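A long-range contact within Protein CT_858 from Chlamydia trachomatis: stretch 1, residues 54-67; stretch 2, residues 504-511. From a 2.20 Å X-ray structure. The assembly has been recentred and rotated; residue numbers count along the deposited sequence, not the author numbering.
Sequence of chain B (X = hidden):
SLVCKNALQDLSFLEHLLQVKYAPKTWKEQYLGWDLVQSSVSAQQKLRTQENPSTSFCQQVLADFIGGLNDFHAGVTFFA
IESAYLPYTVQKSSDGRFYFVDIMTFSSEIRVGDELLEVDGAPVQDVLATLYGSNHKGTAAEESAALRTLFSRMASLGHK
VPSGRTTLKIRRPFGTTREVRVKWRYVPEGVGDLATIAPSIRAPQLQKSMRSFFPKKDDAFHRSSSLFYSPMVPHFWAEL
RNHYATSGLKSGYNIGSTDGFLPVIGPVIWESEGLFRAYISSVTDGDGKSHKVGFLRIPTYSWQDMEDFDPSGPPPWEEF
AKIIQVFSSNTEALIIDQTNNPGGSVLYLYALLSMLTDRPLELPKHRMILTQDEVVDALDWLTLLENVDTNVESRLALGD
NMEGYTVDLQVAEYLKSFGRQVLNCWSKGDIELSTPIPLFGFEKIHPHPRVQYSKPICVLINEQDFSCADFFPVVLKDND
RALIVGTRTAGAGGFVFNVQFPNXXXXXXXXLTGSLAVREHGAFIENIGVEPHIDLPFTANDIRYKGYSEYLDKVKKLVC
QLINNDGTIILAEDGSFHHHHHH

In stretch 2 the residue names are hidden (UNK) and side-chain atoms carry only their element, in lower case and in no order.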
ATOM      1  N   SER B  54      24.773  14.527  -9.100  1.00 42.72           N
ATOM      2  CA  SER B  54      23.464  15.102  -8.827  1.00 42.65           C
ATOM      3  C   SER B  54      22.515  13.948  -8.518  1.00 40.85           C
ATOM      4  O   SER B  54      22.845  12.782  -8.740  1.00 39.90           O
ATOM      5  CB  SER B  54      22.943  15.865 -10.046  1.00 41.07           C
ATOM      6  OG  SER B  54      22.688  14.987 -11.128  1.00 41.95           O
ATOM      7  N   THR B  55      21.343  14.273  -7.994  1.00 40.98           N
ATOM      8  CA  THR B  55      20.359  13.249  -7.681  1.00 40.10           C
ATOM      9  C   THR B  55      19.874  12.582  -8.970  1.00 39.45           C
ATOM     10  O   THR B  55      19.811  11.356  -9.054  1.00 37.84           O
ATOM     11  CB  THR B  55      19.161  13.856  -6.921  1.00 40.21           C
ATOM     12  OG1 THR B  55      19.598  14.283  -5.623  1.00 37.98           O
ATOM     13  CG2 THR B  55      18.030  12.830  -6.766  1.00 37.58           C
ATOM     14  N   SER B  56      19.556  13.388  -9.979  1.00 39.17           N
ATOM     15  CA  SER B  56      19.077  12.844 -11.239  1.00 40.99           C
ATOM     16  C   SER B  56      20.104  11.901 -11.849  1.00 41.56           C
ATOM     17  O   SER B  56      19.743  10.912 -12.496  1.00 42.18           O
ATOM     18  CB  SER B  56      18.718  13.972 -12.218  1.00 41.47           C
ATOM     19  OG  SER B  56      19.747  14.927 -12.310  1.00 47.33           O
ATOM     20  N   PHE B  57      21.384  12.187 -11.625  1.00 41.00           N
ATOM     21  CA  PHE B  57      22.441  11.328 -12.146  1.00 39.80           C
ATOM     22  C   PHE B  57      22.364   9.965 -11.471  1.00 40.13           C
ATOM     23  O   PHE B  57      22.416   8.927 -12.131  1.00 41.41           O
ATOM     24  CB  PHE B  57      23.823  11.924 -11.880  1.00 38.69           C
ATOM     25  CG  PHE B  57      24.947  11.011 -12.269  1.00 37.33           C
ATOM     26  CD1 PHE B  57      25.361  10.918 -13.592  1.00 37.96           C
ATOM     27  CD2 PHE B  57      25.553  10.189 -11.319  1.00 36.27           C
ATOM     28  CE1 PHE B  57      26.361  10.015 -13.968  1.00 37.08           C
ATOM     29  CE2 PHE B  57      26.548   9.286 -11.684  1.00 34.08           C
ATOM     30  CZ  PHE B  57      26.953   9.198 -13.012  1.00 35.14           C
ATOM     31  N   CYS B  58      22.260   9.978 -10.147  1.00 39.00           N
ATOM     32  CA  CYS B  58      22.173   8.744  -9.378  1.00 38.94           C
ATOM     33  C   CYS B  58      20.887   7.984  -9.703  1.00 37.98           C
ATOM     34  O   CYS B  58      20.860   6.756  -9.672  1.00 37.92           O
ATOM     35  CB  CYS B  58      22.233   9.054  -7.877  1.00 38.91           C
ATOM     36  SG  CYS B  58      23.814   9.746  -7.324  1.00 41.01           S
ATOM     37  N   GLN B  59      19.822   8.716 -10.011  1.00 37.30           N
ATOM     38  CA  GLN B  59      18.556   8.074 -10.346  1.00 38.26           C
ATOM     39  C   GLN B  59      18.743   7.293 -11.647  1.00 38.21           C
ATOM     40  O   GLN B  59      18.274   6.159 -11.782  1.00 38.88           O
ATOM     41  CB  GLN B  59      17.451   9.125 -10.496  1.00 36.41           C
ATOM     42  CG  GLN B  59      17.223   9.937  -9.234  1.00 35.98           C
ATOM     43  CD  GLN B  59      16.042  10.881  -9.343  1.00 37.00           C
ATOM     44  OE1 GLN B  59      15.808  11.480 -10.390  1.00 36.57           O
ATOM     45  NE2 GLN B  59      15.303  11.032  -8.249  1.00 35.31           N
ATOM     46  N   GLN B  60      19.441   7.911 -12.596  1.00 37.35           N
ATOM     47  CA  GLN B  60      19.731   7.288 -13.880  1.00 36.69           C
ATOM     48  C   GLN B  60      20.538   6.021 -13.657  1.00 36.10           C
ATOM     49  O   GLN B  60      20.290   4.997 -14.290  1.00 40.02           O
ATOM     50  CB  GLN B  60      20.535   8.246 -14.762  1.00 36.99           C
ATOM     51  CG  GLN B  60      19.721   9.368 -15.366  1.00 36.07           C
ATOM     52  CD  GLN B  60      20.553  10.596 -15.650  1.00 37.60           C
ATOM     53  OE1 GLN B  60      21.744  10.496 -15.934  1.00 40.05           O
ATOM     54  NE2 GLN B  60      19.927  11.769 -15.583  1.00 37.40           N
ATOM     55  N   VAL B  61      21.507   6.083 -12.753  1.00 33.23           N
ATOM     56  CA  VAL B  61      22.336   4.916 -12.479  1.00 33.22           C
ATOM     57  C   VAL B  61      21.537   3.762 -11.891  1.00 33.39           C
ATOM     58  O   VAL B  61      21.735   2.607 -12.273  1.00 33.90           O
ATOM     59  CB  VAL B  61      23.494   5.253 -11.519  1.00 31.94           C
ATOM     60  CG1 VAL B  61      24.247   3.982 -11.147  1.00 30.53           C
ATOM     61  CG2 VAL B  61      24.436   6.241 -12.183  1.00 32.01           C
ATOM     62  N   LEU B  62      20.642   4.072 -10.958  1.00 32.86           N
ATOM     63  CA  LEU B  62      19.823   3.038 -10.331  1.00 33.66           C
ATOM     64  C   LEU B  62      18.839   2.474 -11.351  1.00 31.89           C
ATOM     65  O   LEU B  62      18.606   1.267 -11.407  1.00 34.13           O
ATOM     66  CB  LEU B  62      19.067   3.615  -9.125  1.00 34.00           C
ATOM     67  CG  LEU B  62      19.944   4.105  -7.967  1.00 36.29           C
ATOM     68  CD1 LEU B  62      19.076   4.563  -6.809  1.00 39.65           C
ATOM     69  CD2 LEU B  62      20.859   2.990  -7.513  1.00 36.27           C
ATOM     70  N   ALA B  63      18.271   3.356 -12.162  1.00 31.46           N
ATOM     71  CA  ALA B  63      17.325   2.953 -13.191  1.00 31.61           C
ATOM     72  C   ALA B  63      18.000   2.052 -14.231  1.00 31.93           C
ATOM     73  O   ALA B  63      17.390   1.100 -14.721  1.00 30.70           O
ATOM     74  CB  ALA B  63      16.732   4.186 -13.861  1.00 28.97           C
ATOM     75  N   ASP B  64      19.255   2.351 -14.566  1.00 31.93           N
ATOM     76  CA  ASP B  64      19.990   1.545 -15.539  1.00 33.67           C
ATOM     77  C   ASP B  64      20.336   0.191 -14.955  1.00 32.54           C
ATOM     78  O   ASP B  64      20.363  -0.810 -15.663  1.00 34.46           O
ATOM     79  CB  ASP B  64      21.267   2.263 -15.988  1.00 36.07           C
ATOM     80  CG  ASP B  64      20.974   3.458 -16.878  1.00 39.82           C
ATOM     81  OD1 ASP B  64      19.784   3.699 -17.181  1.00 39.52           O
ATOM     82  OD2 ASP B  64      21.927   4.158 -17.277  1.00 43.22           O
ATOM     83  N   PHE B  65      20.598   0.169 -13.655  1.00 32.13           N
ATOM     84  CA  PHE B  65      20.923  -1.061 -12.946  1.00 30.64           C
ATOM     85  C   PHE B  65      19.726  -2.024 -13.027  1.00 30.51           C
ATOM     86  O   PHE B  65      19.883  -3.208 -13.334  1.00 30.62           O
ATOM     87  CB  PHE B  65      21.240  -0.729 -11.484  1.00 29.17           C
ATOM     88  CG  PHE B  65      21.428  -1.931 -10.608  1.00 28.19           C
ATOM     89  CD1 PHE B  65      22.521  -2.777 -10.784  1.00 28.75           C
ATOM     90  CD2 PHE B  65      20.519  -2.207  -9.583  1.00 27.67           C
ATOM     91  CE1 PHE B  65      22.712  -3.887  -9.947  1.00 26.77           C
ATOM     92  CE2 PHE B  65      20.693  -3.313  -8.737  1.00 24.97           C
ATOM     93  CZ  PHE B  65      21.792  -4.153  -8.920  1.00 27.08           C
ATOM     94  N   ILE B  66      18.530  -1.519 -12.743  1.00 30.04           N
ATOM     95  CA  ILE B  66      17.344  -2.368 -12.809  1.00 29.57           C
ATOM     96  C   ILE B  66      17.013  -2.647 -14.274  1.00 28.75           C
ATOM     97  O   ILE B  66      16.546  -3.729 -14.619  1.00 29.70           O
ATOM     98  CB  ILE B  66      16.127  -1.701 -12.113  1.00 29.41           C
ATOM     99  CG1 ILE B  66      16.453  -1.447 -10.639  1.00 29.80           C
ATOM    100  CG2 ILE B  66      14.886  -2.601 -12.231  1.00 28.27           C
ATOM    101  CD1 ILE B  66      16.782  -2.700  -9.856  1.00 29.94           C
ATOM    102  N   GLY B  67      17.264  -1.665 -15.135  1.00 29.81           N
ATOM    103  CA  GLY B  67      17.001  -1.854 -16.551  1.00 28.87           C
ATOM    104  C   GLY B  67      17.866  -2.973 -17.107  1.00 30.68           C
ATOM    105  O   GLY B  67      17.533  -3.577 -18.131  1.00 29.66           O
ATOM    106  N   UNK B 504      16.412   9.207   0.384  1.00 34.85           N
ATOM    107  CA  UNK B 504      16.818  10.543  -0.044  1.00 37.66           C
ATOM    108  C   UNK B 504      17.235  10.556  -1.514  1.00 37.34           C
ATOM    109  O   UNK B 504      17.743  11.561  -2.012  1.00 36.98           O
ATOM    110  n   UNK B 504      19.050  12.624   4.599  1.00 55.15           N
ATOM    111  c   UNK B 504      17.705  11.230   2.292  1.00 45.49           C
ATOM    112  c   UNK B 504      17.780  12.837   4.924  1.00 53.46           C
ATOM    113  n   UNK B 504      17.458  13.073   6.189  1.00 51.89           N
ATOM    114  c   UNK B 504      17.078  12.582   2.561  1.00 49.85           C
ATOM    115  n   UNK B 504      16.835  12.821   3.987  1.00 53.34           N
ATOM    116  c   UNK B 504      17.994  11.037   0.810  1.00 42.03           C
ATOM    117  N   UNK B 505      17.033   9.438  -2.205  1.00 36.45           N
ATOM    118  CA  UNK B 505      17.393   9.352  -3.617  1.00 34.90           C
ATOM    119  C   UNK B 505      16.189   9.637  -4.508  1.00 32.98           C
ATOM    120  O   UNK B 505      16.291   9.614  -5.735  1.00 32.10           O
ATOM    121  c   UNK B 505      18.552   7.967  -5.380  1.00 34.10           C
ATOM    122  o   UNK B 505      18.988   7.600  -3.047  1.00 36.04           O
ATOM    123  c   UNK B 505      17.959   7.955  -3.977  1.00 35.33           C
ATOM    124  N   UNK B 506      15.041   9.900  -3.892  1.00 31.53           N
ATOM    125  CA  UNK B 506      13.852  10.190  -4.669  1.00 29.07           C
ATOM    126  C   UNK B 506      13.187   8.998  -5.333  1.00 29.58           C
ATOM    127  O   UNK B 506      12.425   9.159  -6.290  1.00 32.19           O
ATOM    128  N   UNK B 507      13.472   7.802  -4.839  1.00 29.62           N
ATOM    129  CA  UNK B 507      12.880   6.592  -5.395  1.00 30.38           C
ATOM    130  C   UNK B 507      11.427   6.485  -4.940  1.00 30.34           C
ATOM    131  O   UNK B 507      11.140   6.558  -3.749  1.00 30.89           O
ATOM    132  c   UNK B 507      15.955   4.283  -4.945  1.00 31.42           C
ATOM    133  c   UNK B 507      13.643   5.353  -4.931  1.00 29.88           C
ATOM    134  c   UNK B 507      13.002   4.107  -5.508  1.00 30.32           C
ATOM    135  c   UNK B 507      15.108   5.465  -5.360  1.00 31.16           C
ATOM    136  N   UNK B 508      10.510   6.319  -5.886  1.00 31.20           N
ATOM    137  CA  UNK B 508       9.090   6.231  -5.553  1.00 32.68           C
ATOM    138  C   UNK B 508       8.650   4.781  -5.431  1.00 33.61           C
ATOM    139  O   UNK B 508       7.999   4.393  -4.459  1.00 33.53           O
ATOM    140  c   UNK B 508       8.257   6.949  -6.618  1.00 32.82           C
ATOM    141  c   UNK B 508       4.556   8.044  -6.979  1.00 41.19           C
ATOM    142  n   UNK B 508       3.792   8.863  -7.961  1.00 42.31           N
ATOM    143  c   UNK B 508       6.021   7.856  -7.357  1.00 36.71           C
ATOM    144  c   UNK B 508       6.765   7.034  -6.302  1.00 35.27           C
ATOM    145  N   UNK B 509       9.013   3.981  -6.423  1.00 34.09           N
ATOM    146  CA  UNK B 509       8.660   2.573  -6.425  1.00 35.11           C
ATOM    147  C   UNK B 509       9.652   1.786  -7.264  1.00 35.17           C
ATOM    148  O   UNK B 509      10.233   2.302  -8.216  1.00 35.40           O
ATOM    149  c   UNK B 509       6.880   0.853  -6.902  1.00 36.99           C
ATOM    150  o   UNK B 509       6.267   3.129  -6.468  1.00 40.40           O
ATOM    151  c   UNK B 509       7.269   2.308  -7.075  1.00 36.74           C
ATOM    152  N   UNK B 510       9.852   0.534  -6.890  1.00 33.19           N
ATOM    153  CA  UNK B 510      10.687  -0.346  -7.668  1.00 32.29           C
ATOM    154  C   UNK B 510       9.807  -1.564  -7.834  1.00 31.10           C
ATOM    155  O   UNK B 510       9.463  -2.215  -6.852  1.00 31.62           O
ATOM    156  c   UNK B 510      11.962  -0.740  -6.936  1.00 34.23           C
ATOM    157  s   UNK B 510      12.901  -1.939  -7.902  1.00 36.15           S
ATOM    158  N   UNK B 511       9.397  -1.845  -9.065  1.00 28.61           N
ATOM    159  CA  UNK B 511       8.565  -3.010  -9.308  1.00 27.64           C
ATOM    160  C   UNK B 511       9.518  -4.147  -9.639  1.00 27.63           C
ATOM    161  O   UNK B 511      10.528  -3.938 -10.315  1.00 25.60           O
ATOM    162  o   UNK B 511       8.291  -2.386 -11.641  1.00 32.03           O
ATOM    163  c   UNK B 511       7.596  -2.755 -10.465  1.00 26.71           C
TER
HETATM  164  O   HOH W   1      19.857  12.400  -3.892  1.00 36.64           O

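Stretch 1 is a helix from Thr55 to Gly67. Ser54 caps its start: Ser54 OG accepts a hydrogen bond from Phe57 N at 3.1 Å. Stretch 2 runs past one side of this helix, first as a loop and then as a strand.

Position 504 has seven side-chain atoms. Three carbons lead to a nitrogen, and this nitrogen leads to a carbon carrying two more nitrogens. The end of the side chain leads away from the helix. The far group is a guanidinium, so the residue is arginine. Its backbone still takes part through a water. Water 1 donates to Arg504 O at 3.0 Å and lies 2.6 Å from Thr55 OG1, so it bridges the two stretches.

Position 505 has three side-chain atoms. One carbon carries an oxygen and a second carbon. This second carbon lies 3.7 Å from Leu62 CD1. The backbone carbonyl faces the helix: Gln59 NE2 donates to O of 505 at 3.1 Å, with a nearly straight angle of 171°. Thr55 CG2 also packs against O of 505 at 3.8 Å. The branching at CB identifies threonine. The hydroxyl is hydrogen-bonded elsewhere in the structure. Thr505 has the largest area covered by the other stretch.

Position 506 has no side-chain atoms. The space toward the helix is taken. An ideal CB at 506 would lie 2.7 Å from Gln59 NE2, which is a clash. The residue is glycine. Its phi of 75° is positive, which by itself favours glycine. The bare backbone of Gly506 leaves room for the amide that binds the preceding carbonyl.

Position 507 has four carbons. They fork at the first, and one arm is two carbons long. CA-to-CB points sideways, but the end of the side chain comes nearer the helix. The last carbon of the long arm reaches Leu62 CD1 at 3.6 Å, an apolar contact. This is isoleucine. The strand begins here.

Position 508 has four carbons in a row ending in nitrogen. It is exposed and does not touch the helix. It is lysine. The Lys508 chain is extended, with all four chi angles t.

Position 509 again has one carbon carrying an oxygen and a carbon. It is out of reach of stretch 1. It is threonine.

Position 510 has one carbon followed by a sulfur. Its CA-to-CB bond points toward the helix. The sulfur makes a loose apolar contact with Ile66 CD1 at 4.4 Å. It is cysteine.

Position 511 has one carbon followed by an oxygen. The side chain does not touch stretch 1. It is serine. The hydroxyl of Ser511 is hydrogen-bonded elsewhere in the structure.

The contact combines a polar anchor with apolar packing. Gln59 holds the Thr505 carbonyl, and water 1 joins Thr55 to Arg504 nearby. Farther along the helix, Leu62 meets Thr505 and Ile507, and Ile66 meets Cys510. The spacing of Thr55, Gln59, Leu62 and Ile66 by three or four residues places them along one helix face.

Stretch 2 504-511: RTGIKTCS
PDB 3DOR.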